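Side-chain contacts in beta-N-acetylhexosaminidase (Thermotoga neapolitana, PDB 5BZA), which probably hydrolyses terminal non-reducing N-acetyl-D-hexosamine residues from N-acetyl-beta-D-hexosaminides, as a thermostable member of glycoside hydrolase family 3: residues Thr208-Tyr213 and Met247-Ile252; Asp217-Thr222 and Glu254-Glu259. All coordinates share one frame; numbering follows the deposited sequence.

Contact 1 of 2, residues Thr208-Tyr213 and Met247-Ile252; sequences TAHVKY and MEMKAI
The imidazole of His210 lies over Ile252, with Met249 at its rim, where two loops following neighbouring parallel strands, 205-208 and 241-243, of the TIM-barrel-type domain of family 3 meet. CG1 of Ile252 sits 3.4 Å above the plane of the His210 ring, over its centre. The approach is a CH-pi contact only 9° off the ring normal, and the two side chains cross at about a right angle. His210 leaves its backbone toward segment 247-252, and with CG anti to the carbonyl carbon (chi1 -62°) the ring is set with one face to Ile252 CG1 and its CD2 to Met249 CE. Along the ring's edge, near its plane, comes that methyl of Met249: the chain bends at chi3 (-70°) and brings CE to 3.3 Å from CD2 of His210. The sulfur of Met247 is a looser, oblique neighbour. Both ring nitrogens have hydrogen-bonding partners, ND1 with Thr222 OG1 and NE2 with the backbone oxygen of Ala246, so the ring's rotation is fixed from two ends while Ile252 packs one face. Putting a leucine in place of His210 would probably leave Thr222 OG1 and the Ala246 oxygen without this mate. At their nearest atoms the side chains of Met249 and Asp245, a cadmium ligand, are about 3 Å apart. At the base of the ring, Ala251 CB lies 3.9 Å from His210 CB.

Contact 2 of 2, residues Asp217-Thr222 and Glu254-Glu259; sequences DDLPAT and ENFSVE
Phe256 reaches Pro220 and Leu219 with the far end of its ring, and these two residues make up the whole contact from the other segment. The nearest approach is 3.7 Å, from Pro220 CD to Phe256 CZ. The neighbouring carbon of the proline, CG, comes to 3.8 Å from Phe256 CE1, so two adjacent methylene groups of the pyrrolidine lie against two adjacent carbons of the aromatic rim. Leu219 meets the other flank of the ring end: its CD2 methyl is 4.0 Å from Phe256 CE2. The same methyl lies 4.2 Å from Phe256 CZ, so the outermost ring carbon is shared between leucine and proline. Both neighbours approach the ring obliquely, and the contact is wholly apolar.

The phenylalanine side chain leaves its backbone toward segment 217-222, with CG anti to the carbonyl carbon (chi1 -59°), and it and the proline come at each other from opposite directions. The backbones themselves stay well apart, the closest pair of CA atoms, those of Pro220 and Asn255, being 9.9 Å from each other, and the length of the aromatic side chain spans the difference. In the TIM-barrel-type domain this joins two connections: the long loop between strand 205-208 and helix 225-235, and the turn linking the short helix 250-253 to helix 258-268.

Farther out, Phe256 also packs on Phe264 of the helix it precedes. Ser257 occupies the N-cap position of that helix, its side chain capping a backbone N while its own N bonds to Glu260 OE1, consistent with a capping box that ties down the backbone just after Phe256. On the proline side, Ala221 is joined through its backbone to Val211.

Contacts 1 and 2 have centres about 7 Å apart and lie on the same side of the chain's centre, in the TIM-barrel-type domain. Their segments alternate along the chain: 208-213, 217-222, 247-252, 254-259. The first two belong to the loop after strand 205-208, the last two to the region of successive helices 250-253 and 258-268. Within the loop, Thr222 OG1 lies 2.7 Å from Thr208 OG1 in a probable hydrogen bond, tying the two ends of the stretch 208-222 to each other. The two contacts themselves join this loop to the helical connection, first in a buried position next to the metal-binding residue Asp245, then in a partly buried one.

Contact 1 of 2, residues Thr208-Tyr213 and Met247-Ile252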
# COMPACT_ATOMS: atom_id res chain seq x y z
N THR B 208 24.37 -14.75 0.83
CA THR B 208 25.65 -14.82 1.58
C THR B 208 26.02 -13.51 2.21
O THR B 208 25.52 -12.47 1.78
CB THR B 208 26.83 -15.26 0.69
OG1 THR B 208 27.06 -14.27 -0.32
CG2 THR B 208 26.52 -16.60 0.04
N ALA B 209 26.81 -13.56 3.28
CA ALA B 209 27.32 -12.34 3.88
C ALA B 209 28.69 -11.99 3.35
O ALA B 209 29.59 -12.85 3.32
CB ALA B 209 27.37 -12.49 5.37
N HIS B 210 28.91 -10.70 3.05
CA HIS B 210 30.24 -10.22 2.67
C HIS B 210 31.02 -9.99 3.96
O HIS B 210 31.29 -8.84 4.33
CB HIS B 210 30.22 -8.90 1.88
CG HIS B 210 29.51 -8.97 0.56
ND1 HIS B 210 29.44 -10.09 -0.22
CD2 HIS B 210 28.82 -8.00 -0.11
CE1 HIS B 210 28.75 -9.83 -1.32
NE2 HIS B 210 28.36 -8.57 -1.27
N VAL B 211 31.29 -11.07 4.69
CA VAL B 211 31.95 -10.94 5.96
C VAL B 211 33.03 -12.02 6.04
O VAL B 211 32.81 -13.16 5.60
CB VAL B 211 30.97 -11.08 7.16
CG1 VAL B 211 31.74 -11.29 8.49
CG2 VAL B 211 29.99 -9.89 7.20
N LYS B 212 34.17 -11.64 6.58
CA LYS B 212 35.26 -12.58 6.87
C LYS B 212 35.15 -13.23 8.25
O LYS B 212 34.93 -12.53 9.27
CB LYS B 212 36.60 -11.87 6.73
CG LYS B 212 37.80 -12.78 6.65
CD LYS B 212 39.02 -12.00 6.16
CE LYS B 212 39.13 -10.60 6.79
NZ LYS B 212 40.40 -9.93 6.28
N TYR B 213 35.31 -14.56 8.27
CA TYR B 213 35.33 -15.35 9.49
C TYR B 213 36.76 -15.98 9.74
O TYR B 213 37.00 -17.16 9.49
CB TYR B 213 34.25 -16.43 9.38
CG TYR B 213 32.89 -15.82 9.14
CD1 TYR B 213 32.49 -15.45 7.85
CD2 TYR B 213 32.02 -15.58 10.19
CE1 TYR B 213 31.25 -14.86 7.62
CE2 TYR B 213 30.77 -15.00 9.97
CZ TYR B 213 30.39 -14.64 8.69
OH TYR B 213 29.16 -14.07 8.48
N MET B 247 27.53 -7.37 -5.15
CA MET B 247 29.00 -7.48 -5.35
C MET B 247 29.73 -6.15 -5.35
O MET B 247 30.92 -6.11 -5.08
CB MET B 247 29.30 -8.20 -6.66
CG MET B 247 29.08 -9.68 -6.63
SD MET B 247 30.16 -10.56 -5.46
CE MET B 247 29.73 -12.23 -5.95
N GLU B 248 29.02 -5.08 -5.68
CA GLU B 248 29.63 -3.76 -5.80
C GLU B 248 29.98 -3.24 -4.41
O GLU B 248 30.76 -2.32 -4.29
CB GLU B 248 28.70 -2.75 -6.51
CG GLU B 248 28.38 -3.10 -7.97
CD GLU B 248 27.07 -3.86 -8.10
OE1 GLU B 248 26.71 -4.55 -7.11
OE2 GLU B 248 26.39 -3.74 -9.15
N MET B 249 29.37 -3.79 -3.38
CA MET B 249 29.66 -3.31 -2.04
C MET B 249 31.19 -3.35 -1.72
O MET B 249 31.94 -4.23 -2.16
CB MET B 249 28.88 -4.09 -1.00
CG MET B 249 27.49 -3.55 -0.73
SD MET B 249 26.56 -4.58 0.45
CE MET B 249 26.28 -5.96 -0.54
N LYS B 250 31.63 -2.33 -0.99
CA LYS B 250 33.03 -2.03 -0.77
C LYS B 250 33.78 -3.22 -0.16
O LYS B 250 34.92 -3.49 -0.52
CB LYS B 250 33.13 -0.81 0.15
CG LYS B 250 33.33 0.51 -0.56
CD LYS B 250 32.93 1.69 0.34
CE LYS B 250 33.03 3.00 -0.41
NZ LYS B 250 34.37 3.08 -1.11
N ALA B 251 33.10 -3.93 0.75
CA ALA B 251 33.66 -5.13 1.37
C ALA B 251 34.21 -6.07 0.32
O ALA B 251 35.26 -6.70 0.53
CB ALA B 251 32.61 -5.83 2.22
N ILE B 252 33.53 -6.14 -0.83
CA ILE B 252 34.07 -6.92 -1.93
C ILE B 252 34.91 -6.04 -2.86
O ILE B 252 36.12 -6.27 -3.04
CB ILE B 252 32.95 -7.59 -2.72
CG1 ILE B 252 32.14 -8.47 -1.76
CG2 ILE B 252 33.50 -8.40 -3.89
CD1 ILE B 252 32.97 -9.56 -1.00

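Contact 2 of 2, residues Asp217-Thr222 and Glu254-Glu259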
# COMPACT_ATOMS: atom_id res chain seq x y z
N ASP B 217 38.26 -19.23 7.73
CA ASP B 217 38.71 -19.13 6.34
C ASP B 217 39.14 -17.68 6.01
O ASP B 217 38.73 -16.77 6.69
CB ASP B 217 37.61 -19.56 5.39
CG ASP B 217 38.10 -19.80 4.00
OD1 ASP B 217 39.30 -20.10 3.86
OD2 ASP B 217 37.29 -19.63 3.04
N ASP B 218 39.97 -17.46 4.99
CA ASP B 218 40.40 -16.08 4.73
C ASP B 218 39.39 -15.25 3.93
O ASP B 218 39.44 -14.03 3.96
CB ASP B 218 41.66 -16.02 3.89
CG ASP B 218 42.87 -16.49 4.61
OD1 ASP B 218 42.86 -16.70 5.83
OD2 ASP B 218 43.86 -16.60 3.89
N LEU B 219 38.53 -15.92 3.19
CA LEU B 219 37.65 -15.24 2.24
C LEU B 219 36.37 -14.79 2.87
O LEU B 219 35.84 -15.47 3.73
CB LEU B 219 37.33 -16.19 1.10
CG LEU B 219 38.58 -16.46 0.27
CD1 LEU B 219 38.37 -17.66 -0.66
CD2 LEU B 219 38.93 -15.21 -0.50
N PRO B 220 35.84 -13.66 2.38
CA PRO B 220 34.47 -13.30 2.74
C PRO B 220 33.57 -14.47 2.42
O PRO B 220 33.79 -15.18 1.43
CB PRO B 220 34.15 -12.11 1.82
CG PRO B 220 35.48 -11.57 1.44
CD PRO B 220 36.43 -12.72 1.41
N ALA B 221 32.57 -14.70 3.25
CA ALA B 221 31.71 -15.85 3.02
C ALA B 221 31.20 -15.94 1.56
O ALA B 221 31.07 -17.04 1.00
CB ALA B 221 30.55 -15.85 4.01
N THR B 222 30.90 -14.78 0.96
CA THR B 222 30.43 -14.72 -0.43
C THR B 222 31.39 -15.40 -1.40
O THR B 222 30.99 -16.04 -2.36
CB THR B 222 30.18 -13.26 -0.85
OG1 THR B 222 29.22 -12.68 0.05
CG2 THR B 222 29.66 -13.17 -2.31
N GLU B 254 36.33 -3.20 -2.79
CA GLU B 254 37.62 -2.61 -2.43
C GLU B 254 38.73 -3.62 -2.03
O GLU B 254 39.82 -3.21 -1.60
CB GLU B 254 37.43 -1.59 -1.34
CG GLU B 254 36.97 -0.30 -1.95
CD GLU B 254 37.01 0.81 -0.96
OE1 GLU B 254 37.09 0.50 0.25
OE2 GLU B 254 36.98 1.99 -1.41
N ASN B 255 38.47 -4.90 -2.26
CA ASN B 255 39.38 -5.97 -1.85
C ASN B 255 39.53 -7.03 -2.92
O ASN B 255 40.46 -7.86 -2.90
CB ASN B 255 38.86 -6.61 -0.56
CG ASN B 255 38.90 -5.66 0.61
OD1 ASN B 255 39.92 -5.01 0.83
ND2 ASN B 255 37.81 -5.56 1.36
N PHE B 256 38.65 -6.99 -3.89
CA PHE B 256 38.71 -7.97 -4.94
C PHE B 256 38.36 -7.31 -6.26
O PHE B 256 37.68 -6.29 -6.30
CB PHE B 256 37.76 -9.15 -4.63
CG PHE B 256 38.08 -9.84 -3.32
CD1 PHE B 256 37.59 -9.35 -2.12
CD2 PHE B 256 38.94 -10.94 -3.28
CE1 PHE B 256 37.92 -9.94 -0.91
CE2 PHE B 256 39.28 -11.54 -2.08
CZ PHE B 256 38.77 -11.04 -0.89
N SER B 257 38.86 -7.89 -7.34
CA SER B 257 38.50 -7.39 -8.65
C SER B 257 37.16 -8.00 -9.00
O SER B 257 36.78 -9.03 -8.40
CB SER B 257 39.56 -7.77 -9.68
OG SER B 257 39.49 -9.15 -10.02
N VAL B 258 36.45 -7.38 -9.94
CA VAL B 258 35.21 -7.93 -10.46
C VAL B 258 35.45 -9.37 -10.89
O VAL B 258 34.67 -10.29 -10.59
CB VAL B 258 34.65 -7.13 -11.70
CG1 VAL B 258 33.53 -7.91 -12.37
CG2 VAL B 258 34.16 -5.72 -11.31
N GLU B 259 36.55 -9.56 -11.61
CA GLU B 259 36.87 -10.87 -12.15
C GLU B 259 37.06 -11.86 -10.97
O GLU B 259 36.60 -13.02 -11.01
CB GLU B 259 38.14 -10.76 -13.02
CG GLU B 259 38.49 -12.01 -13.82
CD GLU B 259 39.98 -12.10 -14.16
OE1 GLU B 259 40.83 -11.99 -13.21
OE2 GLU B 259 40.31 -12.22 -15.37